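Local coordinates for uncharacterized protein (Bordetella bronchiseptica, PDB 4XG0) that probably acts as a kinase of the DUF1537 family, phosphorylating acid sugars in catabolic pathways, with a sugar-binding N-terminal and a nucleotide-binding C-terminal domain, at residues A129-D133 with Q232-P236; A186-A190 with R202-A206; Q272-L277 with G408-I414. All coordinates share one frame; numbering follows the deposited sequence. Where two conformers were deposited one is given.

Contact 1. Residues A129-D133 with Q232-P236; sequences AWGED and QRAVP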
ATOM      1  N   ALA A 129     -19.301  16.720  -0.522  1.00 42.79           N
ATOM      2  CA  ALA A 129     -20.136  15.682  -1.103  1.00 40.52           C
ATOM      3  C   ALA A 129     -19.816  14.335  -0.471  1.00 40.86           C
ATOM      4  O   ALA A 129     -20.676  13.445  -0.425  1.00 40.55           O
ATOM      5  CB  ALA A 129     -19.951  15.626  -2.607  1.00 39.76           C
ATOM      6  N   TRP A 130     -18.577  14.190   0.009  1.00 36.60           N
ATOM      7  CA  TRP A 130     -18.120  12.920   0.582  1.00 46.20           C
ATOM      8  C   TRP A 130     -18.661  12.752   1.999  1.00 44.04           C
ATOM      9  O   TRP A 130     -19.172  11.694   2.349  1.00 41.11           O
ATOM     10  CB  TRP A 130     -16.590  12.817   0.559  1.00 32.05           C
ATOM     11  CG  TRP A 130     -16.052  11.506   1.079  1.00 30.76           C
ATOM     12  CD1 TRP A 130     -15.360  11.305   2.235  1.00 35.19           C
ATOM     13  CD2 TRP A 130     -16.174  10.210   0.455  1.00 29.87           C
ATOM     14  NE1 TRP A 130     -15.038   9.962   2.371  1.00 36.57           N
ATOM     15  CE2 TRP A 130     -15.531   9.279   1.293  1.00 30.52           C
ATOM     16  CE3 TRP A 130     -16.771   9.753  -0.728  1.00 33.95           C
ATOM     17  CZ2 TRP A 130     -15.442   7.915   0.971  1.00 28.32           C
ATOM     18  CZ3 TRP A 130     -16.693   8.410  -1.040  1.00 34.36           C
ATOM     19  CH2 TRP A 130     -16.049   7.504  -0.187  1.00 36.49           C
ATOM     20  N   GLY A 131     -18.581  13.797   2.812  1.00 41.08           N
ATOM     21  CA  GLY A 131     -19.179  13.722   4.138  1.00 51.54           C
ATOM     22  C   GLY A 131     -18.944  14.964   4.971  1.00 49.21           C
ATOM     23  O   GLY A 131     -18.037  15.746   4.693  1.00 46.94           O
ATOM     24  N   GLU A 132     -19.752  15.138   6.008  1.00 62.06           N
ATOM     25  CA  GLU A 132     -19.635  16.317   6.848  1.00 64.54           C
ATOM     26  C   GLU A 132     -18.332  16.277   7.635  1.00 58.70           C
ATOM     27  O   GLU A 132     -17.651  17.291   7.780  1.00 60.56           O
ATOM     28  CB  GLU A 132     -20.844  16.434   7.779  1.00 75.71           C
ATOM     29  CG  GLU A 132     -22.125  16.785   7.037  1.00 82.63           C
ATOM     30  CD  GLU A 132     -23.246  17.254   7.953  1.00 90.15           C
ATOM     31  OE1 GLU A 132     -23.017  17.393   9.174  1.00 90.24           O
ATOM     32  OE2 GLU A 132     -24.363  17.487   7.443  1.00 92.28           O
ATOM     33  N   ASP A 133     -17.972  15.094   8.116  1.00 55.45           N
ATOM     34  CA  ASP A 133     -16.724  14.912   8.847  1.00 55.98           C
ATOM     35  C   ASP A 133     -15.534  14.652   7.917  1.00 43.80           C
ATOM     36  O   ASP A 133     -14.485  14.245   8.384  1.00 43.06           O
ATOM     37  CB  ASP A 133     -16.849  13.733   9.822  1.00 62.82           C
ATOM     38  CG  ASP A 133     -16.947  12.378   9.107  1.00 70.34           C
ATOM     39  OD1 ASP A 133     -17.210  12.353   7.881  1.00 68.27           O
ATOM     40  OD2 ASP A 133     -16.768  11.335   9.777  1.00 70.80           O
ATOM     41  N   GLN A 232     -12.262   6.026   6.465  1.00 35.84           N
ATOM     42  CA  GLN A 232     -13.199   6.492   5.449  1.00 32.86           C
ATOM     43  C   GLN A 232     -13.267   8.017   5.321  1.00 31.39           C
ATOM     44  O   GLN A 232     -13.406   8.546   4.219  1.00 41.22           O
ATOM     45  CB  GLN A 232     -14.607   5.939   5.734  1.00 40.88           C
ATOM     46  CG  GLN A 232     -15.647   6.513   4.797  1.00 43.85           C
ATOM     47  CD  GLN A 232     -16.967   5.780   4.837  1.00 57.21           C
ATOM     48  OE1 GLN A 232     -17.122   4.776   5.538  1.00 61.57           O
ATOM     49  NE2 GLN A 232     -17.926   6.268   4.062  1.00 58.05           N
ATOM     50  N   ARG A 233     -13.144   8.720   6.442  1.00 33.29           N
ATOM     51  CA  ARG A 233     -13.299  10.175   6.451  1.00 34.89           C
ATOM     52  C   ARG A 233     -12.170  10.903   5.722  1.00 31.81           C
ATOM     53  O   ARG A 233     -12.336  12.058   5.322  1.00 38.05           O
ATOM     54  CB  ARG A 233     -13.410  10.691   7.895  1.00 42.02           C
ATOM     55  CG  ARG A 233     -12.106  10.663   8.679  1.00 42.19           C
ATOM     56  CD  ARG A 233     -12.262  11.102  10.148  1.00 42.79           C
ATOM     57  NE  ARG A 233     -12.774  12.463  10.299  1.00 56.71           N
ATOM     58  CZ  ARG A 233     -12.388  13.324  11.245  1.00 53.18           C
ATOM     59  NH1 ARG A 233     -11.470  12.987  12.141  1.00 56.56           N
ATOM     60  NH2 ARG A 233     -12.918  14.537  11.295  1.00 52.31           N
ATOM     61  N   ALA A 234     -11.028  10.242   5.561  1.00 31.48           N
ATOM     62  CA  ALA A 234      -9.851  10.901   4.994  1.00 25.30           C
ATOM     63  C   ALA A 234      -9.855  10.852   3.482  1.00 33.77           C
ATOM     64  O   ALA A 234      -9.687   9.778   2.890  1.00 32.46           O
ATOM     65  CB  ALA A 234      -8.595  10.269   5.514  1.00 24.10           C
ATOM     66  N   VAL A 235      -9.971  12.026   2.868  1.00 32.52           N
ATOM     67  CA  VAL A 235     -10.016  12.153   1.425  1.00 31.88           C
ATOM     68  C   VAL A 235      -8.686  12.675   0.875  1.00 31.20           C
ATOM     69  O   VAL A 235      -8.462  13.895   0.814  1.00 27.24           O
ATOM     70  CB  VAL A 235     -11.115  13.129   0.964  1.00 28.07           C
ATOM     71  CG1 VAL A 235     -11.099  13.228  -0.553  1.00 30.21           C
ATOM     72  CG2 VAL A 235     -12.522  12.703   1.465  1.00 31.53           C
ATOM     73  N   PRO A 236      -7.790  11.771   0.491  1.00 28.08           N
ATOM     74  CA  PRO A 236      -6.566  12.275  -0.121  1.00 25.46           C
ATOM     75  C   PRO A 236      -6.815  13.008  -1.432  1.00 25.08           C
ATOM     76  O   PRO A 236      -7.617  12.603  -2.268  1.00 24.46           O
ATOM     77  CB  PRO A 236      -5.746  11.023  -0.354  1.00 22.21           C
ATOM     78  CG  PRO A 236      -6.721   9.909  -0.359  1.00 24.73           C
ATOM     79  CD  PRO A 236      -7.816  10.295   0.543  1.00 23.83           C
TER
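Where helix 119-130 ends and the chain turns toward strand 135-139 of the parallel sheet in the sugar-binding domain, W130 and D133 meet the residues that lead from helix 217-230 into the neighbouring strand 234-238. The indole of W130 reaches the backbone of Q232: NE1 donates to Q232 O at 2.8 Å, nearly straight (166° at the hydrogen) and in the ring plane, while the donor is tilted 29° from the plane of the carbonyl. With CG anti to the backbone N (chi1 -177°), the ring is carried across to the chain leading into strand 234-238. V235 packs close to the pyrrole part of the same ring, its CG2 3.3 Å from W130 CD1, approaching obliquely. On the benzo side, Q232 CG lies 4.1 Å from W130 CZ2, and the amide is turned steeply against the ring.

The second grip runs the other way, from an arginine just ahead of strand 234-238 to the backbone of D133. R233 NE donates to D133 O at 3.1 Å in the guanidinium plane, and NH2 adds a weak bond to the same oxygen. The bend at chi3 turns the guanidinium so that this edge faces D133 O. The D133 carboxylate lies beside the start of the arginine chain, OD2 3.9 Å from R233 CB; OD2 lies well out of the guanidinium plane, and no N-H points at it, so any attraction is of charge alone. L107 of strand 106-110 packs on W130 and V235, and R100 NH1 is hydrogen-bonded to W130 O. The chemistry pairs a buried indole N-H, satisfied by a main-chain carbonyl, with a more exposed arginine clasp on one carbonyl oxygen, tying the helix end and the loop after it to the entrance of strand 234-238.

Contact 2. Residues A186-A190 with R202-A206; sequences AQLAA and RIAAA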
ATOM      1  N   ALA A 186      -4.960  24.907   6.824  1.00 36.94           N
ATOM      2  CA  ALA A 186      -3.826  24.641   7.693  1.00 44.27           C
ATOM      3  C   ALA A 186      -2.749  23.860   6.953  1.00 37.20           C
ATOM      4  O   ALA A 186      -2.972  23.380   5.854  1.00 31.18           O
ATOM      5  CB  ALA A 186      -4.289  23.851   8.902  1.00 48.28           C
ATOM      6  N   GLN A 187      -1.581  23.732   7.574  0.60 36.78           N
ATOM      7  CA  GLN A 187      -0.453  23.058   6.940  0.60 31.44           C
ATOM      8  C   GLN A 187       0.404  22.356   7.999  0.60 33.59           C
ATOM      9  O   GLN A 187       0.640  22.901   9.083  0.60 33.82           O
ATOM     10  CB  GLN A 187       0.377  24.065   6.128  0.60 30.61           C
ATOM     11  CG  GLN A 187       1.121  25.107   6.984  0.60 35.30           C
ATOM     12  CD  GLN A 187       1.505  26.371   6.218  0.60 41.68           C
ATOM     13  OE1 GLN A 187       2.523  26.414   5.534  0.60 42.11           O
ATOM     14  NE2 GLN A 187       0.699  27.416   6.360  0.60 39.38           N
ATOM     15  N   LEU A 188       0.859  21.148   7.677  1.00 28.44           N
ATOM     16  CA  LEU A 188       1.619  20.313   8.582  1.00 36.01           C
ATOM     17  C   LEU A 188       2.822  19.769   7.841  1.00 38.29           C
ATOM     18  O   LEU A 188       2.808  19.681   6.614  1.00 32.39           O
ATOM     19  CB  LEU A 188       0.809  19.070   8.957  1.00 44.49           C
ATOM     20  CG  LEU A 188      -0.485  19.220   9.720  1.00 41.16           C
ATOM     21  CD1 LEU A 188      -1.123  17.862   9.865  1.00 41.02           C
ATOM     22  CD2 LEU A 188      -0.199  19.852  11.077  1.00 45.06           C
ATOM     23  N   ALA A 189       3.840  19.349   8.585  1.00 39.44           N
ATOM     24  CA  ALA A 189       4.899  18.522   8.011  1.00 45.98           C
ATOM     25  C   ALA A 189       5.259  17.401   8.978  1.00 40.83           C
ATOM     26  O   ALA A 189       5.378  17.646  10.177  1.00 43.16           O
ATOM     27  CB  ALA A 189       6.112  19.374   7.711  1.00 42.45           C
ATOM     28  N   ALA A 190       5.430  16.168   8.491  1.00 38.41           N
ATOM     29  CA  ALA A 190       5.901  15.104   9.388  1.00 35.05           C
ATOM     30  C   ALA A 190       7.214  15.509  10.058  1.00 36.98           C
ATOM     31  O   ALA A 190       8.086  16.119   9.441  1.00 40.64           O
ATOM     32  CB  ALA A 190       6.083  13.795   8.651  1.00 29.76           C
ATOM     33  N   ARG A 202      -2.386  14.434  14.113  1.00 39.38           N
ATOM     34  CA  ARG A 202      -2.241  15.846  13.772  1.00 42.65           C
ATOM     35  C   ARG A 202      -3.086  16.262  12.553  1.00 43.20           C
ATOM     36  O   ARG A 202      -3.528  17.412  12.464  1.00 36.09           O
ATOM     37  CB  ARG A 202      -0.764  16.197  13.555  1.00 43.15           C
ATOM     38  CG  ARG A 202       0.103  15.931  14.780  1.00 45.83           C
ATOM     39  CD  ARG A 202       1.399  16.713  14.734  1.00 46.74           C
ATOM     40  NE  ARG A 202       2.326  16.252  13.701  1.00 41.32           N
ATOM     41  CZ  ARG A 202       2.893  17.029  12.783  1.00 43.53           C
ATOM     42  NH1 ARG A 202       3.732  16.508  11.907  1.00 43.94           N
ATOM     43  NH2 ARG A 202       2.631  18.328  12.723  1.00 52.26           N
ATOM     44  N   ILE A 203      -3.303  15.346  11.606  1.00 34.83           N
ATOM     45  CA  ILE A 203      -4.131  15.681  10.457  1.00 38.40           C
ATOM     46  C   ILE A 203      -5.592  15.833  10.905  1.00 36.25           C
ATOM     47  O   ILE A 203      -6.325  16.704  10.427  1.00 35.62           O
ATOM     48  CB  ILE A 203      -4.021  14.617   9.360  1.00 28.03           C
ATOM     49  CG1 ILE A 203      -2.657  14.696   8.678  1.00 26.52           C
ATOM     50  CG2 ILE A 203      -5.138  14.777   8.338  1.00 26.12           C
ATOM     51  CD1 ILE A 203      -2.332  13.451   7.809  1.00 27.03           C
ATOM     52  N   ALA A 204      -6.022  14.975  11.817  1.00 41.12           N
ATOM     53  CA  ALA A 204      -7.388  15.049  12.319  1.00 36.42           C
ATOM     54  C   ALA A 204      -7.607  16.379  13.046  1.00 41.04           C
ATOM     55  O   ALA A 204      -8.645  17.019  12.895  1.00 41.41           O
ATOM     56  CB  ALA A 204      -7.673  13.886  13.266  1.00 40.49           C
ATOM     57  N   ALA A 205      -6.614  16.786  13.827  1.00 40.29           N
ATOM     58  CA  ALA A 205      -6.692  18.045  14.559  1.00 44.51           C
ATOM     59  C   ALA A 205      -6.804  19.249  13.621  1.00 47.18           C
ATOM     60  O   ALA A 205      -7.371  20.287  13.994  1.00 41.30           O
ATOM     61  CB  ALA A 205      -5.483  18.195  15.475  1.00 46.95           C
ATOM     62  N   ALA A 206      -6.274  19.103  12.409  1.00 45.85           N
ATOM     63  CA  ALA A 206      -6.217  20.198  11.436  1.00 41.55           C
ATOM     64  C   ALA A 206      -7.386  20.165  10.455  1.00 36.58           C
ATOM     65  O   ALA A 206      -7.349  20.804   9.411  1.00 38.12           O
ATOM     66  CB  ALA A 206      -4.891  20.151  10.673  1.00 41.61           C
TER
HETATM   67  O   HOH W   1       3.698  20.561  11.511  1.00 43.41           O
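R202, on helix 196-205, reaches over L188 to the chain leaving strand 186-188. The pair belongs to a beta-alpha-beta unit, strand 186-188, helix 196-205 and strand 209-212, at one margin of the parallel sheet in the sugar-binding domain. The arginine chain bends at chi3 (-69°), bringing its guanidinium back to the backbone of A189. NH1 donates to A189 O at 2.6 Å, with 157° at the hydrogen. The oxygen lies in the guanidinium plane, but the donor sits above the carbonyl plane, 51° out of it, rather than on a lone pair. A salt bridge from NH1 to E194 gives the same nitrogen a second, charged partner.

NH2 takes up a water, which accepts from it at 2.8 Å and also from A189 N, so the backbone N-H and C=O of A189 are both linked to one guanidinium. Nearer the helix, L188 and R202 run past each other in opposite directions: L188 CD2 lies 3.6 Å from R202 NH2, while CD1 of the leucine nestles against the carbonyl of R202. At I203 the contact becomes apolar, with CG1 touching L188 CD1 at 3.7 Å. The same side chain also packs on V210 of strand 209-212 and on I135 and V137 of strand 135-139, placing it between helix and sheet. A206 is the first residue past the helix, and its N-H makes weak bonds back to R202 O and I203 O. Its methyl points toward the edge strand and meets that of A186, CB to CB at 4.1 Å.

Contact 3. Residues Q272-L277 with G408-I414; sequences QQAAAL and GEQDVLI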
ATOM      1  N   GLN A 272      21.607 -12.107   8.073  1.00 28.76           N
ATOM      2  CA  GLN A 272      21.536 -10.640   8.168  1.00 29.91           C
ATOM      3  C   GLN A 272      20.104 -10.154   7.912  1.00 26.91           C
ATOM      4  O   GLN A 272      19.579  -9.296   8.634  1.00 26.26           O
ATOM      5  CB  GLN A 272      22.497  -9.980   7.167  1.00 27.94           C
ATOM      6  CG  GLN A 272      23.957 -10.208   7.525  1.00 38.18           C
ATOM      7  CD  GLN A 272      24.899  -9.429   6.641  1.00 52.83           C
ATOM      8  OE1 GLN A 272      24.469  -8.570   5.862  1.00 60.18           O
ATOM      9  NE2 GLN A 272      26.200  -9.707   6.768  1.00 59.54           N
ATOM     10  N   GLN A 273      19.474 -10.719   6.889  1.00 22.39           N
ATOM     11  CA  GLN A 273      18.073 -10.418   6.595  1.00 21.20           C
ATOM     12  C   GLN A 273      17.139 -10.786   7.732  1.00 24.58           C
ATOM     13  O   GLN A 273      16.177 -10.050   8.025  1.00 22.43           O
ATOM     14  CB  GLN A 273      17.658 -11.143   5.315  1.00 27.40           C
ATOM     15  CG  GLN A 273      18.403 -10.605   4.112  1.00 25.91           C
ATOM     16  CD  GLN A 273      18.432 -11.556   2.923  1.00 28.07           C
ATOM     17  OE1 GLN A 273      17.793 -12.608   2.927  1.00 24.05           O
ATOM     18  NE2 GLN A 273      19.145 -11.158   1.881  1.00 30.36           N
ATOM     19  N   ALA A 274      17.393 -11.925   8.377  1.00 21.70           N
ATOM     20  CA  ALA A 274      16.566 -12.328   9.522  1.00 27.15           C
ATOM     21  C   ALA A 274      16.785 -11.350  10.685  1.00 25.34           C
ATOM     22  O   ALA A 274      15.832 -10.877  11.321  1.00 24.51           O
ATOM     23  CB  ALA A 274      16.886 -13.750   9.957  1.00 22.44           C
ATOM     24  N   ALA A 275      18.031 -11.036  10.946  1.00 24.12           N
ATOM     25  CA  ALA A 275      18.359 -10.087  12.008  1.00 27.52           C
ATOM     26  C   ALA A 275      17.626  -8.769  11.789  1.00 26.42           C
ATOM     27  O   ALA A 275      17.063  -8.209  12.722  1.00 29.04           O
ATOM     28  CB  ALA A 275      19.850  -9.861  12.080  1.00 30.42           C
ATOM     29  N   ALA A 276      17.611  -8.280  10.552  1.00 25.53           N
ATOM     30  CA  ALA A 276      16.930  -7.025  10.243  1.00 24.49           C
ATOM     31  C   ALA A 276      15.418  -7.089  10.482  1.00 25.91           C
ATOM     32  O   ALA A 276      14.835  -6.138  11.009  1.00 27.42           O
ATOM     33  CB  ALA A 276      17.223  -6.599   8.808  1.00 22.94           C
ATOM     34  N   LEU A 277      14.791  -8.200  10.086  1.00 23.81           N
ATOM     35  CA  LEU A 277      13.362  -8.386  10.288  1.00 21.25           C
ATOM     36  C   LEU A 277      13.061  -8.465  11.784  1.00 22.44           C
ATOM     37  O   LEU A 277      12.082  -7.879  12.251  1.00 25.33           O
ATOM     38  CB  LEU A 277      12.865  -9.619   9.561  1.00 22.07           C
ATOM     39  CG  LEU A 277      11.390  -9.955   9.735  1.00 23.55           C
ATOM     40  CD1 LEU A 277      10.533  -8.791   9.295  1.00 24.32           C
ATOM     41  CD2 LEU A 277      11.057 -11.197   8.974  1.00 26.55           C
ATOM     42  N   GLY A 408      19.543 -11.073  -2.247  1.00 25.93           N
ATOM     43  CA  GLY A 408      18.869  -9.846  -1.809  1.00 26.44           C
ATOM     44  C   GLY A 408      19.640  -8.991  -0.805  1.00 31.69           C
ATOM     45  O   GLY A 408      20.587  -9.465  -0.177  1.00 31.34           O
ATOM     46  N   GLU A 409      19.232  -7.731  -0.674  1.00 31.46           N
ATOM     47  CA  GLU A 409      19.761  -6.828   0.348  1.00 32.89           C
ATOM     48  C   GLU A 409      19.178  -7.145   1.711  1.00 24.37           C
ATOM     49  O   GLU A 409      18.207  -7.910   1.843  1.00 25.75           O
ATOM     50  CB  GLU A 409      19.421  -5.373   0.014  1.00 32.61           C
ATOM     51  CG  GLU A 409      19.965  -4.896  -1.268  1.00 41.06           C
ATOM     52  CD  GLU A 409      21.406  -4.493  -1.117  1.00 45.62           C
ATOM     53  OE1 GLU A 409      21.647  -3.426  -0.506  1.00 51.39           O
ATOM     54  OE2 GLU A 409      22.283  -5.260  -1.576  1.00 48.24           O
ATOM     55  N   GLN A 410      19.748  -6.485   2.717  1.00 25.74           N
ATOM     56  CA  GLN A 410      19.419  -6.729   4.117  1.00 27.59           C
ATOM     57  C   GLN A 410      17.928  -6.625   4.462  1.00 22.91           C
ATOM     58  O   GLN A 410      17.429  -7.395   5.289  1.00 22.00           O
ATOM     59  CB  GLN A 410      20.202  -5.743   4.991  1.00 34.50           C
ATOM     60  CG  GLN A 410      19.726  -5.732   6.411  1.00 36.12           C
ATOM     61  CD  GLN A 410      20.529  -4.826   7.292  1.00 35.46           C
ATOM     62  OE1 GLN A 410      21.637  -5.184   7.714  1.00 33.91           O
ATOM     63  NE2 GLN A 410      19.991  -3.629   7.574  1.00 31.36           N
ATOM     64  N   ASP A 411      17.229  -5.659   3.844  1.00 21.71           N
ATOM     65  CA  ASP A 411      15.805  -5.411   4.155  1.00 20.88           C
ATOM     66  C   ASP A 411      14.834  -6.273   3.341  1.00 19.66           C
ATOM     67  O   ASP A 411      13.625  -6.080   3.432  1.00 19.85           O
ATOM     68  CB  ASP A 411      15.447  -3.921   3.972  1.00 21.45           C
ATOM     69  CG  ASP A 411      15.457  -3.479   2.514  1.00 24.14           C
ATOM     70  OD1 ASP A 411      15.893  -4.284   1.653  1.00 23.81           O
ATOM     71  OD2 ASP A 411      15.112  -2.289   2.237  1.00 27.41           O
ATOM     72  N   VAL A 412      15.336  -7.280   2.638  1.00 22.14           N
ATOM     73  CA  VAL A 412      14.484  -7.988   1.669  1.00 22.67           C
ATOM     74  C   VAL A 412      13.348  -8.785   2.305  1.00 21.02           C
ATOM     75  O   VAL A 412      12.272  -8.885   1.701  1.00 19.85           O
ATOM     76  CB  VAL A 412      15.274  -8.879   0.704  1.00 19.48           C
ATOM     77  CG1 VAL A 412      15.808 -10.110   1.399  1.00 22.72           C
ATOM     78  CG2 VAL A 412      14.370  -9.284  -0.471  1.00 25.11           C
ATOM     79  N   LEU A 413      13.520  -9.318   3.514  1.00 18.80           N
ATOM     80  CA  LEU A 413      12.415 -10.081   4.122  1.00 17.62           C
ATOM     81  C   LEU A 413      11.351  -9.119   4.667  1.00 19.85           C
ATOM     82  O   LEU A 413      10.155  -9.424   4.647  1.00 19.82           O
ATOM     83  CB  LEU A 413      12.895 -11.036   5.200  1.00 20.78           C
ATOM     84  CG  LEU A 413      13.886 -12.117   4.748  1.00 21.69           C
ATOM     85  CD1 LEU A 413      14.418 -12.893   5.941  1.00 24.52           C
ATOM     86  CD2 LEU A 413      13.244 -13.056   3.779  1.00 20.43           C
ATOM     87  N   ILE A 414      11.797  -7.961   5.155  1.00 17.67           N
ATOM     88  CA  ILE A 414      10.883  -6.913   5.580  1.00 17.86           C
ATOM     89  C   ILE A 414      10.029  -6.491   4.382  1.00 20.29           C
ATOM     90  O   ILE A 414       8.780  -6.435   4.451  1.00 17.35           O
ATOM     91  CB  ILE A 414      11.660  -5.709   6.148  1.00 21.90           C
ATOM     92  CG1 ILE A 414      12.352  -6.118   7.439  1.00 23.01           C
ATOM     93  CG2 ILE A 414      10.738  -4.545   6.396  1.00 22.90           C
ATOM     94  CD1 ILE A 414      13.410  -5.130   7.890  1.00 24.66           C
TER
HETATM   95  O   HOH W   2      21.164  -7.246   9.702  1.00 30.29           O
HETATM   96  O   HOH W   3      15.040  -8.480   5.958  1.00 20.11           O
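Q273 and Q410 bring the two backbones closest, their CA atoms 4.6 Å apart, where a type I turn from E409 to V412 leads into helix 412-421 beside helix 268-279. The CA-H of Q273 points at Q410 O, with CA to O 3.4 Å and 154° at the hydrogen. One water ties the backbones further: it donates to Q273 O and Q410 O, the latter at 2.7 Å, and accepts from L413 N at the first turn of the helix. A second water joins Q272 O to Q410 OE1.

The Q273 side chain, extended beyond CG, runs along the turn. V412 CG1 packs against its amide, 3.4 Å from CD, and the amide ends are held from outside the turn: OE1 by K403 of strand 399-403, NE2 by F407 O. In the nucleotide-binding domain this joins two helices that pack on its mixed sheet, L277 reaching V261 of strand 259-263 and L413 reaching V263. L413 CD1 lies against Q273 CB at 3.7 Å.

Further along, the methyl of A276 meets Q410 CG at 3.6 Å. I414 has CG1 anti to its carbonyl carbon (chi1 -67°), which sends the branch toward helix 268-279: CD1 rests 3.6 Å from A276 O, and CG1 lies 3.7 Å from L277 CD1.

Contacts 1 and 2 share the eight-stranded parallel sheet of the sugar-binding domain, their centres 16 Å apart. They touch where R233 NH1 packs on A204 CB, at 4.1 Å. Along the chain, contact 2 is nested inside the loop that contact 1 closes: 129-133 comes first, then 186-190 and 202-206, then 232-236. Contact 1 joins the end of helix 119-130 to the inner strand 234-238; contact 2 involves the outermost strand 186-188. Contact 3 follows in series within the nucleotide-binding domain, its centre 38 Å from that of contact 1 and 33 Å from that of contact 2, without touching either. None of the three joins the two domains, consistent with separate sugar-binding and nucleotide-binding domains.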